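Local coordinates for 33-36 kDa outer membrane protein (Acinetobacter baumannii, PDB 6GIE) that probably forms a beta-barrel channel through the outer membrane, as expected of a porin that lets small solutes pass, at residues N42-A47 and Y79-Y84; H252-T258 and A270-N276; A265-D271 and G289-R295. All blocks are in the same frame, centred on the assembly; numbering follows the deposited sequence.

In the fold
All three interactions are antiparallel strand pairings in the wall of one barrel, and they differ in what fills its two surfaces. Interaction 1 lies on the surface, with no buried residue, and joins strands 43-52 and 74-83 through a bulge and a threonine-asparagine bond. Interactions 2 and 3 are partly buried and share strand 266-276, where A270, D271 and one water serve both. On the outer face both touch detergent; interaction 2 adds W254 and K274, while interaction 3 has purely apolar side chains, V266, V268, A270, L290, A292 and F294. The inner face of interaction 3 holds an asparagine-aspartate pair, a lysine and an arginine.

Interaction 1 (N42-A47 and Y79-Y84); sequences NFTGTA and YNYIKY
N42 meets Y84 across the pair: ND2 of N42 sits at the edge of the tyrosine ring, 3.7 Å from CD2 of Y84, with the amide nearly perpendicular to the ring. The backbone here forms a classic beta bulge, because N42 and F43 both face K83. The carbonyl of K83 takes a bond from F43 N at 3.2 Å and a weak one from N42 N, and F43 O receives K83 N in return. The CB atoms of F43 and K83 stand 4.2 Å apart on the outer face of the wall. T44 turns inward instead. Its CG2 lies 3.6 Å from ND2 of N80, while OG1 brushes CG1 of I82, the two side chains running side by side. G45 exchanges both backbone bonds with Y81 and brings no side chain to the outer face. At T46 the pairing gains its one side-chain hydrogen bond: ND2 of N80 donates to OG1 of T46 over 2.9 Å, with the hydroxyl oxygen lying in the plane of the amide. The first torsion of N80 (chi1 177°) carries CG along its own strand, and the turn of the amide (chi2 -98°) points ND2 across to the threonine. A47 ends the run with a reciprocal backbone pair to Y79, whose ring meets that of Y97 on the following strand. F43, A47, Y79, Y81 and K83 thus clothe the outside, and T44, T46 and N80, joined by the apolar I82, the inside, a mostly polar lining consistent with an aqueous passage.

Interaction 2 (H252-T258 and A270-N276); sequences HVWGGHT and ADFVKAN. With C8E ((hydroxyethyloxy)tri(ethyloxy)octane), chain D; C8E ((hydroxyethyloxy)tri(ethyloxy)octane), chain C.
From H252 facing N276 to T258 facing A270, the two strands run antiparallel in unbroken register, their axes 4.7 Å apart at closest and 167° between directions. Hydrogen-bonded pairs form at H252-N276, W254-K274, G256-F272 and T258-A270; of these bonds, the one from H252 N is weak.

W254 dominates the outer face. With CG held between the backbone N and the carbonyl carbon (chi1 62°), its indole leans toward the neighbouring strand, over K274 and up to N276. K274 CB sits over one face, 3.9 Å from the centroid of the six-membered ring of W254, a CH-pi contact. At the far edge, N276 ND2 approaches within 3.8 Å of W254 CZ3, its amide almost perpendicular to the ring. The opposite end of the indole meets detergent: NE1 of W254 gives a long, weak bond to O15 of the C8E of chain D, whose chain also runs past G255 and G256, where no side chain intervenes. The C8E of chain C packs on T258 and A270, themselves touching at 3.6 Å between T258 CG2 and A270 CB.

Inside, V253 CG1 meets V273 CG1 at 3.6 Å. D271 OD1 comes to the edge of the H257 imidazole, 3.0 Å from CD2 of H257; the nitrogen NE2 is farther away. A water lies 2.7 Å from both D271 OD1 and T258 O and bridges them by hydrogen bonds.

This hairpin is flanked on both sides. Backbone bonds join V253, G255 and H257 to A241, S239 and G237 of strand 234-242, while D271 and V273 bond to G289 and T287 of strand 285-295, continuing the barrel wall.

Interaction 3 (A265-D271 and G289-R295); sequences AVAVGAD and GLNAKFR. With C8E ((hydroxyethyloxy)tri(ethyloxy)octane), chain C.
N291 lies across the strand pair from G269 and reaches over it to D271, and its side chain shows how a glycine can serve as the floor for a polar group. From CB, a chi1 of 62° tucks the amide back over the strand pair. CG of N291 comes to 3.8 Å from the carbonyl carbon of G269. OD1 of N291 then lies 3.4 Å from CA of G269. At the other branch ND2 of N291 reaches OD2 of D271 over 2.9 Å, but the bond is bent and weak, with carboxylate and amide planes 29° apart. A second weak bond runs from ND2 to the water held by D271 OD1.

Beneath these side chains runs the backbone ladder: A267 with K293 and G269 with N291 exchange reciprocal bonds, and R295 N bonds A265 O. Further along the inner face, A267 CB packs on CG of K293 at 3.8 Å, and the lysine continues to bond Q259 through NZ. R295 leads away to a salt bridge with E26 and a hydrogen bond to L63 O. The outer face is apolar: V266 and F294 lie side by side, and CD2 of L290 touches A270 CB at 3.9 Å.

Strands 266-276 and 285-295, the latter the last of the chain, form a beta hairpin. Because L290, A292 and F294 in turn bond S31, G29 and V27 of the first strand, it stands beside the seam where last and first strands meet antiparallel, the closure characteristic of porin-like outer membrane beta barrels.

Interaction 1 (N42-A47 and Y79-Y84)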
loop_
_atom_site.group_PDB
_atom_site.type_symbol
_atom_site.label_atom_id
_atom_site.label_comp_id
_atom_site.label_asym_id
_atom_site.label_seq_id
_atom_site.Cartn_x
_atom_site.Cartn_y
_atom_site.Cartn_z
ATOM N N ASN A 42 -13.825 -5.279 -16.131
ATOM C CA ASN A 42 -14.379 -3.928 -16.130
ATOM C C ASN A 42 -14.677 -3.415 -14.716
ATOM O O ASN A 42 -14.222 -2.340 -14.359
ATOM C CB ASN A 42 -15.628 -3.850 -17.017
ATOM C CG ASN A 42 -15.310 -4.058 -18.483
ATOM O OD1 ASN A 42 -15.769 -3.303 -19.363
ATOM N ND2 ASN A 42 -14.502 -5.079 -18.756
ATOM N N PHE A 43 -15.408 -4.178 -13.901
ATOM C CA PHE A 43 -15.631 -3.810 -12.487
ATOM C C PHE A 43 -14.713 -4.532 -11.501
ATOM O O PHE A 43 -14.455 -5.718 -11.652
ATOM C CB PHE A 43 -17.061 -4.120 -12.075
ATOM C CG PHE A 43 -18.107 -3.612 -13.033
ATOM C CD1 PHE A 43 -18.553 -2.305 -12.963
ATOM C CD2 PHE A 43 -18.646 -4.453 -13.999
ATOM C CE1 PHE A 43 -19.533 -1.851 -13.846
ATOM C CE2 PHE A 43 -19.608 -4.006 -14.895
ATOM C CZ PHE A 43 -20.057 -2.697 -14.809
ATOM N N THR A 44 -14.292 -3.819 -10.460
ATOM C CA THR A 44 -13.413 -4.333 -9.415
ATOM C C THR A 44 -13.900 -3.827 -8.069
ATOM O O THR A 44 -14.304 -2.683 -7.949
ATOM C CB THR A 44 -11.945 -3.889 -9.629
ATOM O OG1 THR A 44 -11.501 -4.346 -10.906
ATOM C CG2 THR A 44 -11.023 -4.470 -8.583
ATOM N N GLY A 45 -13.881 -4.703 -7.064
ATOM C CA GLY A 45 -14.130 -4.316 -5.666
ATOM C C GLY A 45 -13.137 -4.988 -4.712
ATOM O O GLY A 45 -12.751 -6.139 -4.932
ATOM N N THR A 46 -12.730 -4.261 -3.669
ATOM C CA THR A 46 -11.812 -4.736 -2.637
ATOM C C THR A 46 -12.299 -4.235 -1.291
ATOM O O THR A 46 -12.634 -3.058 -1.142
ATOM C CB THR A 46 -10.407 -4.245 -2.846
ATOM O OG1 THR A 46 -10.011 -4.594 -4.152
ATOM C CG2 THR A 46 -9.412 -4.908 -1.843
ATOM N N ALA A 47 -12.412 -5.175 -0.356
ATOM C CA ALA A 47 -12.657 -4.939 1.050
ATOM C C ALA A 47 -11.450 -5.580 1.788
ATOM O O ALA A 47 -10.981 -6.653 1.401
ATOM C CB ALA A 47 -13.959 -5.598 1.459
ATOM N N TYR A 79 -10.433 -9.372 0.506
ATOM C CA TYR A 79 -11.176 -9.999 -0.568
ATOM C C TYR A 79 -11.233 -9.059 -1.804
ATOM O O TYR A 79 -11.406 -7.838 -1.663
ATOM C CB TYR A 79 -12.600 -10.320 -0.074
ATOM C CG TYR A 79 -13.557 -10.739 -1.147
ATOM C CD1 TYR A 79 -13.309 -11.869 -1.926
ATOM C CD2 TYR A 79 -14.741 -10.019 -1.374
ATOM C CE1 TYR A 79 -14.216 -12.279 -2.894
ATOM C CE2 TYR A 79 -15.636 -10.411 -2.349
ATOM C CZ TYR A 79 -15.371 -11.546 -3.104
ATOM O OH TYR A 79 -16.261 -11.956 -4.069
ATOM N N ASN A 80 -11.083 -9.640 -2.997
ATOM C CA ASN A 80 -11.072 -8.901 -4.216
ATOM C C ASN A 80 -11.924 -9.594 -5.260
ATOM O O ASN A 80 -11.897 -10.819 -5.402
ATOM C CB ASN A 80 -9.657 -8.749 -4.776
ATOM C CG ASN A 80 -9.660 -8.024 -6.127
ATOM O OD1 ASN A 80 -9.605 -8.650 -7.204
ATOM N ND2 ASN A 80 -9.808 -6.691 -6.078
ATOM N N TYR A 81 -12.637 -8.777 -6.030
ATOM C CA TYR A 81 -13.630 -9.243 -6.974
ATOM C C TYR A 81 -13.359 -8.560 -8.330
ATOM O O TYR A 81 -13.103 -7.342 -8.381
ATOM C CB TYR A 81 -15.003 -8.847 -6.406
ATOM C CG TYR A 81 -16.180 -9.065 -7.277
ATOM C CD1 TYR A 81 -16.493 -10.343 -7.743
ATOM C CD2 TYR A 81 -17.025 -8.017 -7.607
ATOM C CE1 TYR A 81 -17.597 -10.573 -8.546
ATOM C CE2 TYR A 81 -18.151 -8.235 -8.407
ATOM C CZ TYR A 81 -18.424 -9.515 -8.870
ATOM O OH TYR A 81 -19.514 -9.757 -9.657
ATOM N N ILE A 82 -13.405 -9.332 -9.414
ATOM C CA ILE A 82 -13.289 -8.767 -10.735
ATOM C C ILE A 82 -14.327 -9.387 -11.610
ATOM O O ILE A 82 -14.340 -10.602 -11.756
ATOM C CB ILE A 82 -11.922 -9.009 -11.383
ATOM C CG1 ILE A 82 -10.821 -8.432 -10.523
ATOM C CG2 ILE A 82 -11.861 -8.353 -12.769
ATOM C CD1 ILE A 82 -9.451 -8.737 -11.081
ATOM N N LYS A 83 -15.151 -8.525 -12.221
ATOM C CA LYS A 83 -16.302 -8.907 -13.055
ATOM C C LYS A 83 -16.162 -8.406 -14.508
ATOM O O LYS A 83 -16.166 -7.184 -14.752
ATOM C CB LYS A 83 -17.549 -8.294 -12.427
ATOM C CG LYS A 83 -18.888 -8.930 -12.745
ATOM C CD LYS A 83 -19.998 -8.095 -12.099
ATOM C CE LYS A 83 -21.295 -8.868 -11.955
ATOM N NZ LYS A 83 -21.813 -9.312 -13.276
ATOM N N TYR A 84 -15.960 -9.342 -15.438
ATOM C CA TYR A 84 -16.225 -9.185 -16.914
ATOM C C TYR A 84 -14.927 -9.349 -17.692
ATOM O O TYR A 84 -13.918 -9.762 -17.127
ATOM C CB TYR A 84 -16.960 -7.868 -17.308
ATOM C CG TYR A 84 -17.751 -7.938 -18.608
ATOM C CD1 TYR A 84 -18.845 -8.796 -18.721
ATOM C CD2 TYR A 84 -17.421 -7.146 -19.722
ATOM C CE1 TYR A 84 -19.581 -8.883 -19.889
ATOM C CE2 TYR A 84 -18.155 -7.225 -20.897
ATOM C CZ TYR A 84 -19.238 -8.104 -20.976
ATOM O OH TYR A 84 -20.006 -8.233 -22.121
#

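Interaction 2 (H252-T258 and A270-N276)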
loop_
_atom_site.group_PDB
_atom_site.type_symbol
_atom_site.label_atom_id
_atom_site.label_comp_id
_atom_site.label_asym_id
_atom_site.label_seq_id
_atom_site.Cartn_x
_atom_site.Cartn_y
_atom_site.Cartn_z
ATOM N N HIS A 252 3.400 0.530 -19.736
ATOM C CA HIS A 252 3.549 1.557 -18.689
ATOM C C HIS A 252 2.228 1.875 -17.983
ATOM O O HIS A 252 1.165 1.834 -18.616
ATOM C CB HIS A 252 4.167 2.811 -19.307
ATOM C CG HIS A 252 5.466 2.533 -19.987
ATOM N ND1 HIS A 252 5.635 2.644 -21.350
ATOM C CD2 HIS A 252 6.642 2.070 -19.498
ATOM C CE1 HIS A 252 6.865 2.284 -21.671
ATOM N NE2 HIS A 252 7.499 1.931 -20.565
ATOM N N VAL A 253 2.313 2.146 -16.679
ATOM C CA VAL A 253 1.179 2.549 -15.851
ATOM C C VAL A 253 1.479 3.822 -15.073
ATOM O O VAL A 253 2.516 3.911 -14.449
ATOM C CB VAL A 253 0.844 1.489 -14.820
ATOM C CG1 VAL A 253 -0.260 1.969 -13.900
ATOM C CG2 VAL A 253 0.440 0.205 -15.534
ATOM N N TRP A 254 0.567 4.793 -15.107
ATOM C CA TRP A 254 0.686 5.979 -14.293
ATOM C C TRP A 254 -0.672 6.360 -13.662
ATOM O O TRP A 254 -1.746 6.032 -14.197
ATOM C CB TRP A 254 1.330 7.107 -15.095
ATOM C CG TRP A 254 0.611 7.542 -16.253
ATOM C CD1 TRP A 254 -0.121 8.675 -16.338
ATOM C CD2 TRP A 254 0.534 6.908 -17.553
ATOM N NE1 TRP A 254 -0.689 8.790 -17.592
ATOM C CE2 TRP A 254 -0.299 7.720 -18.360
ATOM C CE3 TRP A 254 1.056 5.730 -18.103
ATOM C CZ2 TRP A 254 -0.611 7.391 -19.704
ATOM C CZ3 TRP A 254 0.733 5.391 -19.421
ATOM C CH2 TRP A 254 -0.079 6.229 -20.213
ATOM N N GLY A 255 -0.609 6.969 -12.487
ATOM C CA GLY A 255 -1.776 7.321 -11.776
ATOM C C GLY A 255 -1.681 8.549 -10.901
ATOM O O GLY A 255 -0.600 8.989 -10.527
ATOM N N GLY A 256 -2.848 9.104 -10.586
ATOM C CA GLY A 256 -2.935 10.082 -9.548
ATOM C C GLY A 256 -3.916 9.620 -8.538
ATOM O O GLY A 256 -4.820 8.893 -8.863
ATOM N N HIS A 257 -3.746 10.081 -7.321
ATOM C CA HIS A 257 -4.449 9.547 -6.178
ATOM C C HIS A 257 -4.688 10.662 -5.198
ATOM O O HIS A 257 -3.808 11.465 -4.967
ATOM C CB HIS A 257 -3.589 8.495 -5.460
ATOM C CG HIS A 257 -3.097 7.450 -6.383
ATOM N ND1 HIS A 257 -1.861 7.531 -6.981
ATOM C CD2 HIS A 257 -3.736 6.402 -6.963
ATOM C CE1 HIS A 257 -1.725 6.514 -7.816
ATOM N NE2 HIS A 257 -2.852 5.820 -7.831
ATOM N N THR A 258 -5.801 10.592 -4.511
ATOM C CA THR A 258 -6.161 11.610 -3.592
ATOM C C THR A 258 -6.732 10.916 -2.386
ATOM O O THR A 258 -7.412 9.870 -2.546
ATOM C CB THR A 258 -7.224 12.470 -4.309
ATOM O OG1 THR A 258 -7.002 13.862 -4.117
ATOM C CG2 THR A 258 -8.528 12.102 -4.002
ATOM N N ALA A 270 -9.819 8.794 -4.018
ATOM C CA ALA A 270 -10.043 8.647 -5.419
ATOM C C ALA A 270 -8.784 8.278 -6.141
ATOM O O ALA A 270 -7.695 8.742 -5.772
ATOM C CB ALA A 270 -10.652 9.974 -5.987
ATOM N N ASP A 271 -8.924 7.517 -7.223
ATOM C CA ASP A 271 -7.730 7.073 -7.985
ATOM C C ASP A 271 -8.040 7.120 -9.468
ATOM O O ASP A 271 -9.143 6.719 -9.917
ATOM C CB ASP A 271 -7.330 5.616 -7.625
ATOM C CG ASP A 271 -7.221 5.376 -6.132
ATOM O OD1 ASP A 271 -6.292 5.954 -5.495
ATOM O OD2 ASP A 271 -8.093 4.635 -5.581
ATOM N N PHE A 272 -7.085 7.610 -10.243
ATOM C CA PHE A 272 -7.227 7.618 -11.668
ATOM C C PHE A 272 -5.949 7.020 -12.218
ATOM O O PHE A 272 -4.861 7.548 -11.949
ATOM C CB PHE A 272 -7.436 9.046 -12.189
ATOM C CG PHE A 272 -7.371 9.147 -13.688
ATOM C CD1 PHE A 272 -8.026 8.222 -14.488
ATOM C CD2 PHE A 272 -6.744 10.183 -14.301
ATOM C CE1 PHE A 272 -7.998 8.286 -15.869
ATOM C CE2 PHE A 272 -6.735 10.284 -15.709
ATOM C CZ PHE A 272 -7.339 9.311 -16.489
ATOM N N VAL A 273 -6.070 5.984 -13.048
ATOM C CA VAL A 273 -4.903 5.166 -13.457
ATOM C C VAL A 273 -4.987 4.862 -14.916
ATOM O O VAL A 273 -6.018 4.415 -15.406
ATOM C CB VAL A 273 -4.792 3.880 -12.631
ATOM C CG1 VAL A 273 -3.596 3.016 -13.049
ATOM C CG2 VAL A 273 -4.594 4.227 -11.155
ATOM N N LYS A 274 -3.948 5.189 -15.649
ATOM C CA LYS A 274 -3.942 4.934 -17.056
ATOM C C LYS A 274 -2.912 3.891 -17.328
ATOM O O LYS A 274 -1.905 3.848 -16.622
ATOM C CB LYS A 274 -3.495 6.173 -17.810
ATOM C CG LYS A 274 -4.483 7.309 -17.760
ATOM C CD LYS A 274 -4.199 8.437 -18.751
ATOM C CE LYS A 274 -4.505 8.040 -20.180
ATOM N NZ LYS A 274 -4.477 9.168 -21.141
ATOM N N ALA A 275 -3.116 3.069 -18.365
ATOM C CA ALA A 275 -2.059 2.130 -18.784
ATOM C C ALA A 275 -2.020 2.047 -20.272
ATOM O O ALA A 275 -3.046 2.175 -20.915
ATOM C CB ALA A 275 -2.260 0.741 -18.189
ATOM N N ASN A 276 -0.836 1.835 -20.829
ATOM C CA ASN A 276 -0.723 1.659 -22.272
ATOM C C ASN A 276 0.222 0.513 -22.721
ATOM O O ASN A 276 0.902 -0.149 -21.878
ATOM C CB ASN A 276 -0.453 3.020 -22.914
ATOM C CG ASN A 276 1.006 3.393 -22.978
ATOM O OD1 ASN A 276 1.395 4.180 -23.842
ATOM N ND2 ASN A 276 1.817 2.857 -22.085
HETATM O O12 C8E D . -1.306 10.889 -20.919
HETATM C C13 C8E D . -2.250 11.813 -20.376
HETATM C C14 C8E D . -2.006 11.986 -18.883
HETATM O O15 C8E D . -2.924 11.166 -18.160
HETATM C C16 C8E D . -3.262 11.623 -16.846
HETATM C C17 C8E D . -2.491 10.768 -15.856
HETATM O O18 C8E D . -2.754 11.141 -14.507
HETATM C C19 C8E D . -1.898 10.483 -13.588
HETATM C C20 C8E D . -0.544 11.165 -13.471
HETATM O O21 C8E D . -0.598 12.129 -12.412
HETATM C C6 C8E C . -9.713 15.878 -1.923
HETATM C C7 C8E C . -9.946 14.577 -2.634
HETATM C C8 C8E C . -10.402 13.485 -1.691
HETATM O O9 C8E C . -11.679 12.962 -2.119
HETATM C C10 C8E C . -11.688 12.145 -3.284
HETATM C C11 C8E C . -13.098 11.743 -3.697
HETATM O O12 C8E C . -13.668 12.448 -4.818
HETATM C C13 C8E C . -12.800 13.043 -5.741
HETATM C C14 C8E C . -13.343 13.079 -7.152
HETATM O O15 C8E C . -12.127 12.957 -7.887
HETATM C C16 C8E C . -12.184 12.779 -9.270
HETATM C C17 C8E C . -10.990 11.919 -9.640
HETATM O O18 C8E C . -9.872 12.153 -8.794
HETATM C C19 C8E C . -8.843 11.189 -9.062
HETATM C C20 C8E C . -7.637 11.438 -8.160
HETATM O O21 C8E C . -6.632 12.191 -8.853
HETATM O O HOH W 1 -6.537 7.462 -3.232
#

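Interaction 3 (A265-D271 and G289-R295)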
loop_
_atom_site.group_PDB
_atom_site.type_symbol
_atom_site.label_atom_id
_atom_site.label_comp_id
_atom_site.label_asym_id
_atom_site.label_seq_id
_atom_site.Cartn_x
_atom_site.Cartn_y
_atom_site.Cartn_z
ATOM N N ALA A 265 -11.241 9.163 11.988
ATOM C CA ALA A 265 -11.929 7.872 11.830
ATOM C C ALA A 265 -12.373 7.534 10.400
ATOM O O ALA A 265 -12.596 6.367 10.058
ATOM C CB ALA A 265 -13.168 7.847 12.720
ATOM N N VAL A 266 -12.576 8.549 9.593
ATOM C CA VAL A 266 -13.125 8.323 8.298
ATOM C C VAL A 266 -12.356 9.035 7.211
ATOM O O VAL A 266 -12.227 10.254 7.235
ATOM C CB VAL A 266 -14.586 8.780 8.275
ATOM C CG1 VAL A 266 -15.209 8.388 6.949
ATOM C CG2 VAL A 266 -15.354 8.110 9.408
ATOM N N ALA A 267 -11.916 8.276 6.224
ATOM C CA ALA A 267 -11.239 8.837 5.057
ATOM C C ALA A 267 -11.920 8.387 3.750
ATOM O O ALA A 267 -12.475 7.316 3.673
ATOM C CB ALA A 267 -9.737 8.468 5.070
ATOM N N VAL A 268 -11.932 9.240 2.742
ATOM C CA VAL A 268 -12.347 8.820 1.419
ATOM C C VAL A 268 -11.303 9.249 0.439
ATOM O O VAL A 268 -10.459 10.136 0.731
ATOM C CB VAL A 268 -13.656 9.463 1.054
ATOM C CG1 VAL A 268 -14.750 8.945 2.003
ATOM C CG2 VAL A 268 -13.554 10.987 1.144
ATOM N N GLY A 269 -11.371 8.627 -0.741
ATOM C CA GLY A 269 -10.369 8.806 -1.726
ATOM C C GLY A 269 -10.728 8.411 -3.114
ATOM O O GLY A 269 -11.735 7.757 -3.371
ATOM N N ALA A 270 -9.819 8.794 -4.018
ATOM C CA ALA A 270 -10.043 8.647 -5.419
ATOM C C ALA A 270 -8.784 8.278 -6.141
ATOM O O ALA A 270 -7.695 8.742 -5.772
ATOM C CB ALA A 270 -10.652 9.974 -5.987
ATOM N N ASP A 271 -8.924 7.517 -7.223
ATOM C CA ASP A 271 -7.730 7.073 -7.985
ATOM C C ASP A 271 -8.040 7.120 -9.468
ATOM O O ASP A 271 -9.143 6.719 -9.917
ATOM C CB ASP A 271 -7.330 5.616 -7.625
ATOM C CG ASP A 271 -7.221 5.376 -6.132
ATOM O OD1 ASP A 271 -6.292 5.954 -5.495
ATOM O OD2 ASP A 271 -8.093 4.635 -5.581
ATOM N N GLY A 289 -11.469 5.166 -9.752
ATOM C CA GLY A 289 -11.650 4.474 -8.509
ATOM C C GLY A 289 -11.957 5.401 -7.358
ATOM O O GLY A 289 -11.490 6.524 -7.329
ATOM N N LEU A 290 -12.824 4.932 -6.465
ATOM C CA LEU A 290 -13.126 5.564 -5.233
ATOM C C LEU A 290 -12.897 4.576 -4.097
ATOM O O LEU A 290 -13.180 3.390 -4.222
ATOM C CB LEU A 290 -14.600 5.944 -5.201
ATOM C CG LEU A 290 -15.052 7.040 -6.182
ATOM C CD1 LEU A 290 -16.489 7.434 -5.862
ATOM C CD2 LEU A 290 -14.202 8.273 -6.151
ATOM N N ASN A 291 -12.476 5.110 -2.972
ATOM C CA ASN A 291 -12.239 4.323 -1.835
ATOM C C ASN A 291 -12.609 5.041 -0.517
ATOM O O ASN A 291 -12.828 6.266 -0.459
ATOM C CB ASN A 291 -10.787 3.821 -1.859
ATOM C CG ASN A 291 -9.809 4.933 -1.807
ATOM O OD1 ASN A 291 -9.675 5.594 -0.772
ATOM N ND2 ASN A 291 -9.151 5.212 -2.941
ATOM N N ALA A 292 -12.698 4.242 0.544
ATOM C CA ALA A 292 -13.082 4.758 1.827
ATOM C C ALA A 292 -12.503 3.925 2.926
ATOM O O ALA A 292 -12.311 2.701 2.741
ATOM C CB ALA A 292 -14.605 4.725 1.951
ATOM N N LYS A 293 -12.294 4.546 4.088
ATOM C CA LYS A 293 -11.757 3.793 5.193
ATOM C C LYS A 293 -12.204 4.293 6.568
ATOM O O LYS A 293 -12.416 5.503 6.773
ATOM C CB LYS A 293 -10.227 3.735 5.058
ATOM C CG LYS A 293 -9.471 4.757 5.846
ATOM C CD LYS A 293 -7.943 4.718 5.618
ATOM C CE LYS A 293 -7.500 4.105 4.275
ATOM N NZ LYS A 293 -6.117 4.559 3.937
ATOM N N PHE A 294 -12.357 3.331 7.491
ATOM C CA PHE A 294 -12.873 3.591 8.801
ATOM C C PHE A 294 -11.887 3.007 9.791
ATOM O O PHE A 294 -11.462 1.833 9.681
ATOM C CB PHE A 294 -14.287 2.940 9.021
ATOM C CG PHE A 294 -15.259 3.276 7.945
ATOM C CD1 PHE A 294 -15.161 2.656 6.671
ATOM C CD2 PHE A 294 -16.231 4.283 8.146
ATOM C CE1 PHE A 294 -16.031 3.018 5.645
ATOM C CE2 PHE A 294 -17.085 4.645 7.110
ATOM C CZ PHE A 294 -16.976 4.023 5.860
ATOM N N ARG A 295 -11.645 3.798 10.816
ATOM C CA ARG A 295 -10.784 3.403 11.830
ATOM C C ARG A 295 -11.495 3.370 13.144
ATOM O O ARG A 295 -12.300 4.251 13.451
ATOM C CB ARG A 295 -9.544 4.325 11.878
ATOM C CG ARG A 295 -8.648 4.243 10.663
ATOM C CD ARG A 295 -7.470 5.226 10.799
ATOM N NE ARG A 295 -6.516 5.046 9.705
ATOM C CZ ARG A 295 -5.433 5.790 9.499
ATOM N NH1 ARG A 295 -5.095 6.804 10.292
ATOM N NH2 ARG A 295 -4.646 5.481 8.476
HETATM C C6 C8E C . -9.713 15.878 -1.923
HETATM C C7 C8E C . -9.946 14.577 -2.634
HETATM C C8 C8E C . -10.402 13.485 -1.691
HETATM O O9 C8E C . -11.679 12.962 -2.119
HETATM C C10 C8E C . -11.688 12.145 -3.284
HETATM C C11 C8E C . -13.098 11.743 -3.697
HETATM O O12 C8E C . -13.668 12.448 -4.818
HETATM C C13 C8E C . -12.800 13.043 -5.741
HETATM C C14 C8E C . -13.343 13.079 -7.152
HETATM O O15 C8E C . -12.127 12.957 -7.887
HETATM C C16 C8E C . -12.184 12.779 -9.270
HETATM C C17 C8E C . -10.990 11.919 -9.640
HETATM O O18 C8E C . -9.872 12.153 -8.794
HETATM C C19 C8E C . -8.843 11.189 -9.062
HETATM C C20 C8E C . -7.637 11.438 -8.160
HETATM O O21 C8E C . -6.632 12.191 -8.853
HETATM O O HOH W 1 -6.537 7.462 -3.232
#